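Long-range contact in phosphodiesterase (Salpingoeca rosetta, PDB 7CJ3), which is a phosphodiesterase whose transmembrane domain forms a bacteriorhodopsin-like helical bundle that holds a retinal: residues T121-Y131 / R243-E254. Residues are numbered along the deposited sequence; the frame is centred on the assembly and turned at random.
Sequences TQGNPVWLMRY and RRQGYIDFQVGE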
# COMPACT_ATOMS: atom_id res chain seq x y z
N THR B 121 -19.45 4.87 -25.83
CA THR B 121 -18.49 5.88 -26.32
C THR B 121 -17.30 5.21 -27.00
O THR B 121 -16.89 5.69 -28.04
CB THR B 121 -18.13 6.87 -25.21
OG1 THR B 121 -17.67 6.16 -24.05
CG2 THR B 121 -19.32 7.73 -24.84
N GLN B 122 -16.75 4.13 -26.45
CA GLN B 122 -15.48 3.51 -26.97
C GLN B 122 -15.62 1.99 -27.12
O GLN B 122 -14.75 1.40 -27.75
CB GLN B 122 -14.30 3.82 -26.05
CG GLN B 122 -13.77 5.24 -26.17
CD GLN B 122 -14.50 6.24 -25.33
OE1 GLN B 122 -15.01 5.94 -24.24
NE2 GLN B 122 -14.51 7.48 -25.81
N GLY B 123 -16.67 1.38 -26.56
CA GLY B 123 -16.75 -0.08 -26.46
C GLY B 123 -15.72 -0.63 -25.48
O GLY B 123 -15.28 -1.79 -25.65
N ASN B 124 -15.34 0.19 -24.49
CA ASN B 124 -14.44 -0.15 -23.36
C ASN B 124 -15.27 -0.91 -22.34
O ASN B 124 -16.48 -0.76 -22.29
CB ASN B 124 -13.81 1.10 -22.72
CG ASN B 124 -12.58 1.61 -23.45
OD1 ASN B 124 -12.03 0.92 -24.31
ND2 ASN B 124 -12.13 2.80 -23.12
N PRO B 125 -14.63 -1.76 -21.50
CA PRO B 125 -15.38 -2.49 -20.47
C PRO B 125 -15.80 -1.61 -19.27
O PRO B 125 -15.06 -0.77 -18.85
CB PRO B 125 -14.44 -3.62 -20.04
CG PRO B 125 -13.04 -3.19 -20.50
CD PRO B 125 -13.20 -2.09 -21.53
N VAL B 126 -17.00 -1.85 -18.76
CA VAL B 126 -17.59 -1.23 -17.55
C VAL B 126 -17.60 -2.29 -16.45
O VAL B 126 -18.43 -3.21 -16.50
CB VAL B 126 -19.01 -0.72 -17.85
CG1 VAL B 126 -19.58 0.12 -16.71
CG2 VAL B 126 -19.06 0.04 -19.16
N TRP B 127 -16.69 -2.17 -15.49
CA TRP B 127 -16.49 -3.16 -14.41
C TRP B 127 -17.57 -2.95 -13.36
O TRP B 127 -17.43 -1.98 -12.53
CB TRP B 127 -15.10 -3.02 -13.81
CG TRP B 127 -13.97 -3.21 -14.76
CD1 TRP B 127 -12.90 -2.37 -14.94
CD2 TRP B 127 -13.70 -4.36 -15.60
NE1 TRP B 127 -12.01 -2.90 -15.83
CE2 TRP B 127 -12.48 -4.11 -16.26
CE3 TRP B 127 -14.36 -5.57 -15.84
CZ2 TRP B 127 -11.92 -5.02 -17.16
CZ3 TRP B 127 -13.81 -6.46 -16.74
CH2 TRP B 127 -12.60 -6.20 -17.38
N LEU B 128 -18.59 -3.82 -13.35
CA LEU B 128 -19.74 -3.74 -12.42
C LEU B 128 -19.28 -4.05 -10.98
O LEU B 128 -19.91 -3.58 -10.00
CB LEU B 128 -20.78 -4.75 -12.91
CG LEU B 128 -21.48 -4.34 -14.22
CD1 LEU B 128 -22.15 -5.53 -14.90
CD2 LEU B 128 -22.49 -3.22 -13.96
N MET B 129 -18.17 -4.78 -10.86
CA MET B 129 -17.56 -5.12 -9.55
C MET B 129 -16.98 -3.86 -8.89
O MET B 129 -17.26 -3.65 -7.70
CB MET B 129 -16.48 -6.20 -9.70
CG MET B 129 -15.89 -6.66 -8.38
SD MET B 129 -17.04 -7.54 -7.29
CE MET B 129 -16.79 -9.18 -7.97
N ARG B 130 -16.26 -3.02 -9.63
CA ARG B 130 -15.78 -1.72 -9.09
C ARG B 130 -17.00 -0.90 -8.65
O ARG B 130 -17.00 -0.47 -7.47
CB ARG B 130 -14.89 -0.95 -10.06
CG ARG B 130 -14.23 0.26 -9.41
CD ARG B 130 -13.03 0.79 -10.21
NE ARG B 130 -13.35 0.92 -11.63
CZ ARG B 130 -12.48 0.78 -12.63
NH1 ARG B 130 -11.19 0.56 -12.40
NH2 ARG B 130 -12.90 0.90 -13.87
N TYR B 131 -18.00 -0.74 -9.51
CA TYR B 131 -19.25 -0.01 -9.16
C TYR B 131 -19.90 -0.64 -7.92
O TYR B 131 -20.25 0.12 -6.99
CB TYR B 131 -20.19 0.07 -10.38
CG TYR B 131 -19.86 1.17 -11.36
CD1 TYR B 131 -20.12 2.52 -11.06
CD2 TYR B 131 -19.31 0.88 -12.60
CE1 TYR B 131 -19.82 3.54 -11.95
CE2 TYR B 131 -19.03 1.89 -13.52
CZ TYR B 131 -19.28 3.22 -13.20
OH TYR B 131 -19.00 4.21 -14.11
N ARG B 243 -11.68 9.95 -20.27
CA ARG B 243 -11.59 8.69 -21.03
C ARG B 243 -12.74 8.62 -22.05
O ARG B 243 -12.49 8.28 -23.23
CB ARG B 243 -11.56 7.50 -20.08
CG ARG B 243 -11.32 6.18 -20.80
CD ARG B 243 -11.10 5.03 -19.85
NE ARG B 243 -12.07 4.92 -18.77
CZ ARG B 243 -11.88 4.30 -17.61
NH1 ARG B 243 -10.74 3.70 -17.33
NH2 ARG B 243 -12.86 4.30 -16.72
N ARG B 244 -13.96 8.95 -21.61
CA ARG B 244 -15.16 8.90 -22.48
C ARG B 244 -15.00 9.81 -23.71
O ARG B 244 -15.66 9.53 -24.73
CB ARG B 244 -16.41 9.29 -21.69
CG ARG B 244 -17.13 8.11 -21.06
CD ARG B 244 -18.42 8.44 -20.36
NE ARG B 244 -18.54 7.80 -19.07
CZ ARG B 244 -19.68 7.60 -18.41
NH1 ARG B 244 -20.85 8.00 -18.90
NH2 ARG B 244 -19.66 6.98 -17.24
N GLN B 245 -14.19 10.87 -23.59
CA GLN B 245 -14.01 11.93 -24.64
C GLN B 245 -12.86 11.55 -25.58
O GLN B 245 -12.82 12.08 -26.68
CB GLN B 245 -13.75 13.28 -23.98
CG GLN B 245 -14.86 13.77 -23.06
CD GLN B 245 -16.11 14.19 -23.78
OE1 GLN B 245 -17.21 14.20 -23.23
NE2 GLN B 245 -15.97 14.56 -25.05
N GLY B 246 -11.96 10.67 -25.16
CA GLY B 246 -10.90 10.12 -26.01
C GLY B 246 -9.55 10.73 -25.73
O GLY B 246 -8.65 10.49 -26.54
N TYR B 247 -9.39 11.41 -24.59
CA TYR B 247 -8.18 12.20 -24.21
C TYR B 247 -7.13 11.35 -23.47
O TYR B 247 -5.96 11.72 -23.53
CB TYR B 247 -8.59 13.42 -23.38
CG TYR B 247 -9.47 14.40 -24.12
CD1 TYR B 247 -9.23 14.73 -25.45
CD2 TYR B 247 -10.50 15.06 -23.47
CE1 TYR B 247 -10.02 15.65 -26.12
CE2 TYR B 247 -11.28 16.01 -24.12
CZ TYR B 247 -11.05 16.29 -25.45
OH TYR B 247 -11.83 17.19 -26.12
N ILE B 248 -7.56 10.30 -22.75
CA ILE B 248 -6.70 9.20 -22.19
C ILE B 248 -7.26 7.88 -22.73
O ILE B 248 -8.47 7.83 -22.97
CB ILE B 248 -6.68 9.23 -20.65
CG1 ILE B 248 -8.06 9.03 -20.02
CG2 ILE B 248 -6.05 10.52 -20.14
CD1 ILE B 248 -8.03 8.93 -18.52
N ASP B 249 -6.42 6.86 -22.90
CA ASP B 249 -6.85 5.47 -23.24
C ASP B 249 -7.32 4.76 -21.95
O ASP B 249 -7.23 5.33 -20.85
CB ASP B 249 -5.75 4.68 -23.97
CG ASP B 249 -4.46 4.38 -23.20
OD1 ASP B 249 -3.70 5.30 -23.01
OD2 ASP B 249 -4.22 3.19 -22.83
N PHE B 250 -7.83 3.54 -22.10
CA PHE B 250 -8.55 2.79 -21.05
C PHE B 250 -7.61 2.49 -19.88
O PHE B 250 -7.98 2.85 -18.70
CB PHE B 250 -9.10 1.49 -21.64
CG PHE B 250 -10.00 0.81 -20.66
CD1 PHE B 250 -11.16 1.45 -20.22
CD2 PHE B 250 -9.65 -0.42 -20.12
CE1 PHE B 250 -11.96 0.84 -19.27
CE2 PHE B 250 -10.47 -1.03 -19.18
CZ PHE B 250 -11.62 -0.40 -18.76
N GLN B 251 -6.46 1.88 -20.21
CA GLN B 251 -5.42 1.43 -19.25
C GLN B 251 -4.89 2.60 -18.41
O GLN B 251 -4.77 2.44 -17.18
CB GLN B 251 -4.29 0.70 -19.98
CG GLN B 251 -4.73 -0.58 -20.65
CD GLN B 251 -3.62 -1.57 -20.94
OE1 GLN B 251 -2.98 -1.52 -21.98
NE2 GLN B 251 -3.41 -2.51 -20.05
N VAL B 252 -4.62 3.76 -19.01
CA VAL B 252 -4.18 4.97 -18.23
C VAL B 252 -5.26 5.32 -17.21
O VAL B 252 -4.91 5.54 -16.06
CB VAL B 252 -3.81 6.15 -19.16
CG1 VAL B 252 -3.80 7.49 -18.42
CG2 VAL B 252 -2.46 5.95 -19.86
N GLY B 253 -6.54 5.33 -17.61
CA GLY B 253 -7.69 5.57 -16.71
C GLY B 253 -7.80 4.54 -15.58
O GLY B 253 -8.10 4.95 -14.42
N GLU B 254 -7.60 3.26 -15.88
CA GLU B 254 -7.69 2.15 -14.89
C GLU B 254 -6.63 2.36 -13.80
O GLU B 254 -6.97 2.22 -12.59
CB GLU B 254 -7.58 0.81 -15.61
CG GLU B 254 -8.85 0.46 -16.38
CD GLU B 254 -10.11 0.62 -15.53
OE1 GLU B 254 -10.77 1.65 -15.67
OE2 GLU B 254 -10.38 -0.25 -14.70
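Pro125 lays its CD over one face of the Phe250 ring, 3.8 Å from the centroid and 18° off the ring normal, in a CH-pi contact. The opposite face of the ring carries CG of Glu254, one helical turn further on, while NE1 of Trp127 approaches the ring edge. The amide of Asn124 runs alongside the same ring, antiparallel to it and turned obliquely, with ND2 3.3 Å from Phe250 CD1. The indole, in turn, has CB of Pro125 over one face and, in its plane at the edge, Glu254 OE2 and the guanidinium carbon of Arg130.

Beyond the Phe250 ring, at Glu254, the contact illustrates how a buried carboxylate can be shared between two arginines. Arg130 grips Glu254 end-on, NH1 to OE2 at 2.6 Å and NH2 to OE1 at 2.9 Å, the guanidinium and carboxylate planes standing 55° apart. Arg243 NH1 takes the anti lone pair of Glu254 OE1 at 2.6 Å and also bonds to Phe250 O, so OE1 accepts from both arginines. A bend at chi3 (48°) turns the guanidinium of Arg130 toward the acid. Two positive groups would probably favour the ionised carboxylate; Tyr62 adds a bond to OE2, and Glu240 pairs with Arg243.

At the end where Gln122 meets Arg244, Gln122 NE2 donates to Arg244 O at 2.6 Å, nearly straight at the hydrogen, although it stands well above the carbonyl plane. That carbonyl belongs to the end of helix 235-245, which Gly246 closes in a Schellman motif.

The contact thus ties the loop leading into strand 125-126, the strand and the start of helix 128-149, whose Tyr131 touches the retinal, to the link between helices 235-245 and 250-277. Val126 pairs with Leu117 in the small antiparallel sheet, and Leu58 of helix 58-81 packs on Phe250 and Glu254.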